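Local coordinates for protein aldose 1-epimerase (PDB 1LUR) that probably interconverts the alpha and beta anomers of aldose sugars such as galactose, at residues L82-G86 with K87-M91; E292-K295 with A296-L300. All blocks are in the same frame, centred on the assembly; numbering follows the deposited sequence.

Contact 1: residues L82-G86 with K87-M91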
loop_
_atom_site.group_PDB
_atom_site.type_symbol
_atom_site.label_atom_id
_atom_site.label_comp_id
_atom_site.label_asym_id
_atom_site.label_seq_id
_atom_site.Cartn_x
_atom_site.Cartn_y
_atom_site.Cartn_z
ATOM N N LEU A 82 -11.732 12.216 -15.234
ATOM C CA LEU A 82 -10.624 13.128 -14.987
ATOM C C LEU A 82 -10.264 13.829 -16.279
ATOM O O LEU A 82 -10.701 13.430 -17.359
ATOM C CB LEU A 82 -9.397 12.371 -14.451
ATOM C CG LEU A 82 -8.713 11.337 -15.352
ATOM C CD1 LEU A 82 -7.775 12.030 -16.350
ATOM C CD2 LEU A 82 -7.924 10.364 -14.486
ATOM N N HIS A 83 -9.475 14.886 -16.162
ATOM C CA HIS A 83 -9.046 15.640 -17.317
ATOM C C HIS A 83 -7.531 15.547 -17.360
ATOM O O HIS A 83 -6.863 15.819 -16.365
ATOM C CB HIS A 83 -9.493 17.099 -17.203
ATOM C CG HIS A 83 -10.979 17.262 -17.102
ATOM N ND1 HIS A 83 -11.663 17.131 -15.912
ATOM C CD2 HIS A 83 -11.917 17.500 -18.049
ATOM C CE1 HIS A 83 -12.958 17.283 -16.130
ATOM N NE2 HIS A 83 -13.139 17.508 -17.419
ATOM N N PHE A 84 -6.992 15.135 -18.502
ATOM C CA PHE A 84 -5.552 15.015 -18.645
ATOM C C PHE A 84 -5.104 15.676 -19.938
ATOM O O PHE A 84 -5.532 15.281 -21.019
ATOM C CB PHE A 84 -5.133 13.541 -18.657
ATOM C CG PHE A 84 -3.653 13.341 -18.766
ATOM C CD1 PHE A 84 -2.824 13.580 -17.675
ATOM C CD2 PHE A 84 -3.077 12.970 -19.975
ATOM C CE1 PHE A 84 -1.441 13.457 -17.790
ATOM C CE2 PHE A 84 -1.696 12.844 -20.099
ATOM C CZ PHE A 84 -0.878 13.088 -19.007
ATOM N N ASP A 85 -4.246 16.683 -19.819
ATOM C CA ASP A 85 -3.742 17.392 -20.986
ATOM C C ASP A 85 -4.868 17.929 -21.888
ATOM O O ASP A 85 -4.804 17.822 -23.113
ATOM C CB ASP A 85 -2.803 16.468 -21.777
ATOM C CG ASP A 85 -1.437 16.289 -21.098
ATOM O OD1 ASP A 85 -1.226 16.863 -20.004
ATOM O OD2 ASP A 85 -0.577 15.575 -21.663
ATOM N N GLY A 86 -5.892 18.504 -21.260
ATOM C CA GLY A 86 -7.020 19.058 -21.994
ATOM C C GLY A 86 -7.987 18.050 -22.587
ATOM O O GLY A 86 -8.876 18.405 -23.363
ATOM N N LYS A 87 -7.833 16.789 -22.212
ATOM C CA LYS A 87 -8.706 15.747 -22.726
ATOM C C LYS A 87 -9.383 15.016 -21.576
ATOM O O LYS A 87 -8.745 14.690 -20.576
ATOM C CB LYS A 87 -7.877 14.777 -23.563
ATOM C CG LYS A 87 -8.673 13.795 -24.379
ATOM C CD LYS A 87 -7.734 12.919 -25.183
ATOM C CE LYS A 87 -8.486 11.824 -25.911
ATOM N NZ LYS A 87 -7.537 10.831 -26.487
ATOM N N GLN A 88 -10.680 14.761 -21.710
ATOM C CA GLN A 88 -11.394 14.068 -20.653
ATOM C C GLN A 88 -11.343 12.557 -20.807
ATOM O O GLN A 88 -11.498 12.024 -21.904
ATOM C CB GLN A 88 -12.855 14.528 -20.597
ATOM C CG GLN A 88 -13.602 13.988 -19.382
ATOM C CD GLN A 88 -14.933 14.676 -19.149
ATOM O OE1 GLN A 88 -15.847 14.574 -19.961
ATOM N NE2 GLN A 88 -15.045 15.386 -18.029
ATOM N N TYR A 89 -11.103 11.871 -19.696
ATOM C CA TYR A 89 -11.037 10.415 -19.692
ATOM C C TYR A 89 -12.120 9.938 -18.746
ATOM O O TYR A 89 -12.221 10.415 -17.614
ATOM C CB TYR A 89 -9.665 9.936 -19.222
ATOM C CG TYR A 89 -8.596 10.152 -20.259
ATOM C CD1 TYR A 89 -8.237 9.134 -21.143
ATOM C CD2 TYR A 89 -7.987 11.392 -20.399
ATOM C CE1 TYR A 89 -7.299 9.355 -22.145
ATOM C CE2 TYR A 89 -7.051 11.627 -21.396
ATOM C CZ TYR A 89 -6.713 10.609 -22.264
ATOM O OH TYR A 89 -5.806 10.857 -23.258
ATOM N N THR A 90 -12.944 9.015 -19.228
ATOM C CA THR A 90 -14.033 8.467 -18.436
ATOM C C THR A 90 -13.939 6.957 -18.430
ATOM O O THR A 90 -13.875 6.326 -19.484
ATOM C CB THR A 90 -15.379 8.890 -19.019
ATOM O OG1 THR A 90 -15.383 8.632 -20.429
ATOM C CG2 THR A 90 -15.604 10.369 -18.782
HETATM N N MSE A 91 -13.906 6.383 -17.233
HETATM C CA MSE A 91 -13.812 4.944 -17.082
HETATM C C MSE A 91 -15.143 4.386 -16.567
HETATM O O MSE A 91 -16.045 5.147 -16.198
HETATM C CB MSE A 91 -12.679 4.609 -16.104
HETATM C CG MSE A 91 -11.258 4.879 -16.635
HETATM SE SE MSE A 91 -10.764 6.743 -16.902
HETATM C CE MSE A 91 -10.959 6.865 -18.830
HETATM O O HOH W 1 -4.814 13.254 -23.261
#
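Tyr89 lies across the hairpin from Leu82 and Phe84, and these three side chains pack tightly together on one face. Leu82 CD1 comes within 4.0 Å of Tyr89 CB, and Phe84 CB meets Tyr89 CE2 at 3.9 Å. Phe84 swings its ring away from strand 87-90 because CG stands opposite the backbone N (chi1 -178°), and it is CB that meets the tyrosine. Pro136 packs against both Phe84 and Tyr89, and Leu166 rests on Leu82 and Phe84. Lys87 starts from this face too, its extended chain leading away from strand 81-84. At the rim of the phenol a water lies in the ring plane, 2.6 Å from Tyr89 OH, and donates to Phe84 O at 3.1 Å. Replacing Tyr89 with an alanine would probably open a gap beside Leu82 and Phe84 and cost this water its phenolic partner.

Asp85 and Gly86, both with positive phi, occupy the corners of a type I' turn. Asp85 CG lies over one face of the Phe84 ring, off toward its rim, while the carboxylate forms a salt bridge with Arg322.

The opposite face is looser and exposed: His83 and Gln88, a non-hydrogen-bonded pair, run side by side, their ring and amide planes 41° apart.

Strand bonding is uneven: Tyr89 N to Leu82 O (2.8 Å) is nearly straight, whereas Lys87 N reaches Phe84 O (3.0 Å) from above the carbonyl plane. Phe84 O is thus gripped by two donors. A beta hairpin with a two-residue loop, it probably rests on backbone bonds and the Leu82-Phe84-Tyr89 packing.

Contact 2: residues E292-K295 with A296-L300; sequences EHYK and ANKAL
Lys298 NZ reaches Glu292 OE2 at 2.8 Å in a salt bridge, the two side chains coming from opposite directions. The carboxylate accepts the ammonium on the syn lone pair of OE2, the side turned to its other oxygen. Just behind the charge, Lys298 CE packs against Tyr294 CD1 at 3.9 Å, and Lys298 CG lies equally near that ring atom; the aliphatic part of the lysine crosses the tyrosine side chain at a slant. A bend at chi2 (59°) in an otherwise extended chain brings NZ round to the glutamate.

Further out, Ser180 O also accepts from Lys298 NZ, giving the buried lysine's ammonium a second partner. The tyrosine is placed by its hydroxyl, bonded to Lys289 N, and by its backbone pairing with Cys286. The start of the lysine side chain is set by a turn from Lys295 to Lys298, closed by a weak bond from Lys298 N to Lys295 O, 3.0 Å long with an angle of 129° at the hydrogen. Asn176 ND2 binds Lys298 O beyond it.

This is a type II beta turn, with Asn297 at its third position in a positive-phi conformation; it carries the chain from strand 293-294 into strand 300-305.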
loop_
_atom_site.group_PDB
_atom_site.type_symbol
_atom_site.label_atom_id
_atom_site.label_comp_id
_atom_site.label_asym_id
_atom_site.label_seq_id
_atom_site.Cartn_x
_atom_site.Cartn_y
_atom_site.Cartn_z
ATOM N N GLU A 292 -8.096 -18.984 8.791
ATOM C CA GLU A 292 -8.617 -17.958 9.685
ATOM C C GLU A 292 -9.671 -17.081 9.013
ATOM O O GLU A 292 -9.635 -16.859 7.803
ATOM C CB GLU A 292 -7.471 -17.075 10.178
ATOM C CG GLU A 292 -7.848 -16.130 11.308
ATOM C CD GLU A 292 -6.729 -15.173 11.653
ATOM O OE1 GLU A 292 -5.549 -15.558 11.497
ATOM O OE2 GLU A 292 -7.024 -14.043 12.103
ATOM N N HIS A 293 -10.600 -16.579 9.820
ATOM C CA HIS A 293 -11.678 -15.721 9.342
ATOM C C HIS A 293 -11.399 -14.269 9.719
ATOM O O HIS A 293 -11.656 -13.861 10.853
ATOM C CB HIS A 293 -13.006 -16.160 9.968
ATOM C CG HIS A 293 -14.126 -15.184 9.771
ATOM N ND1 HIS A 293 -15.201 -15.105 10.630
ATOM C CD2 HIS A 293 -14.341 -14.250 8.814
ATOM C CE1 HIS A 293 -16.029 -14.163 10.213
ATOM N NE2 HIS A 293 -15.531 -13.629 9.113
ATOM N N TYR A 294 -10.882 -13.487 8.776
ATOM C CA TYR A 294 -10.588 -12.086 9.054
ATOM C C TYR A 294 -11.896 -11.323 9.215
ATOM O O TYR A 294 -12.835 -11.517 8.444
ATOM C CB TYR A 294 -9.763 -11.462 7.921
ATOM C CG TYR A 294 -8.462 -12.176 7.624
ATOM C CD1 TYR A 294 -7.653 -12.658 8.653
ATOM C CD2 TYR A 294 -8.029 -12.351 6.309
ATOM C CE1 TYR A 294 -6.444 -13.301 8.379
ATOM C CE2 TYR A 294 -6.822 -12.989 6.026
ATOM C CZ TYR A 294 -6.036 -13.463 7.064
ATOM O OH TYR A 294 -4.851 -14.105 6.786
ATOM N N LYS A 295 -11.951 -10.452 10.216
ATOM C CA LYS A 295 -13.152 -9.669 10.472
ATOM C C LYS A 295 -12.810 -8.187 10.592
ATOM O O LYS A 295 -11.656 -7.793 10.423
ATOM C CB LYS A 295 -13.822 -10.172 11.756
ATOM C CG LYS A 295 -15.347 -10.186 11.728
ATOM C CD LYS A 295 -15.896 -11.069 12.854
ATOM C CE LYS A 295 -17.416 -11.203 12.812
ATOM N NZ LYS A 295 -18.121 -9.950 13.208
ATOM N N ALA A 296 -13.814 -7.368 10.885
ATOM C CA ALA A 296 -13.619 -5.928 11.022
ATOM C C ALA A 296 -12.403 -5.547 11.867
ATOM O O ALA A 296 -12.124 -6.163 12.897
ATOM C CB ALA A 296 -14.875 -5.287 11.601
ATOM N N ASN A 297 -11.690 -4.520 11.411
ATOM C CA ASN A 297 -10.500 -4.013 12.085
ATOM C C ASN A 297 -9.433 -5.070 12.382
ATOM O O ASN A 297 -8.656 -4.924 13.328
ATOM C CB ASN A 297 -10.894 -3.298 13.386
ATOM C CG ASN A 297 -11.857 -2.141 13.151
ATOM O OD1 ASN A 297 -11.636 -1.299 12.279
ATOM N ND2 ASN A 297 -12.925 -2.090 13.937
ATOM N N LYS A 298 -9.387 -6.124 11.571
ATOM C CA LYS A 298 -8.409 -7.191 11.755
ATOM C C LYS A 298 -6.971 -6.695 11.608
ATOM O O LYS A 298 -6.110 -6.990 12.439
ATOM C CB LYS A 298 -8.655 -8.316 10.746
ATOM C CG LYS A 298 -7.501 -9.308 10.605
ATOM C CD LYS A 298 -7.168 -9.999 11.922
ATOM C CE LYS A 298 -6.033 -11.005 11.751
ATOM N NZ LYS A 298 -5.698 -11.698 13.033
ATOM N N ALA A 299 -6.705 -5.945 10.544
ATOM C CA ALA A 299 -5.362 -5.430 10.323
ATOM C C ALA A 299 -5.350 -3.956 9.961
ATOM O O ALA A 299 -6.386 -3.286 9.944
ATOM C CB ALA A 299 -4.665 -6.239 9.232
ATOM N N LEU A 300 -4.155 -3.454 9.684
ATOM C CA LEU A 300 -3.982 -2.062 9.317
ATOM C C LEU A 300 -3.286 -1.994 7.967
ATOM O O LEU A 300 -2.113 -2.356 7.849
ATOM C CB LEU A 300 -3.136 -1.329 10.356
ATOM C CG LEU A 300 -2.846 0.142 10.043
ATOM C CD1 LEU A 300 -4.136 0.942 10.129
ATOM C CD2 LEU A 300 -1.821 0.694 11.019
#

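In the fold
Contact 1 precedes contact 2 along the chain. Their centres are about 37 Å apart and their nearest atoms about 26 Å, so they do not touch. They share no sheet. Residues 82-91 form a separate two-stranded hairpin, its centre about 25 Å from the centre of the chain, whereas residues 292-300, whose centre is about 17 Å from the centre of the chain, link the short pair 286-287 and 293-294 to strand 300-305 of the seven-stranded antiparallel sheet. Each is thus a local turn at a different part of this beta-rich fold: one shapes a peripheral hairpin, the other an entry into a large sheet.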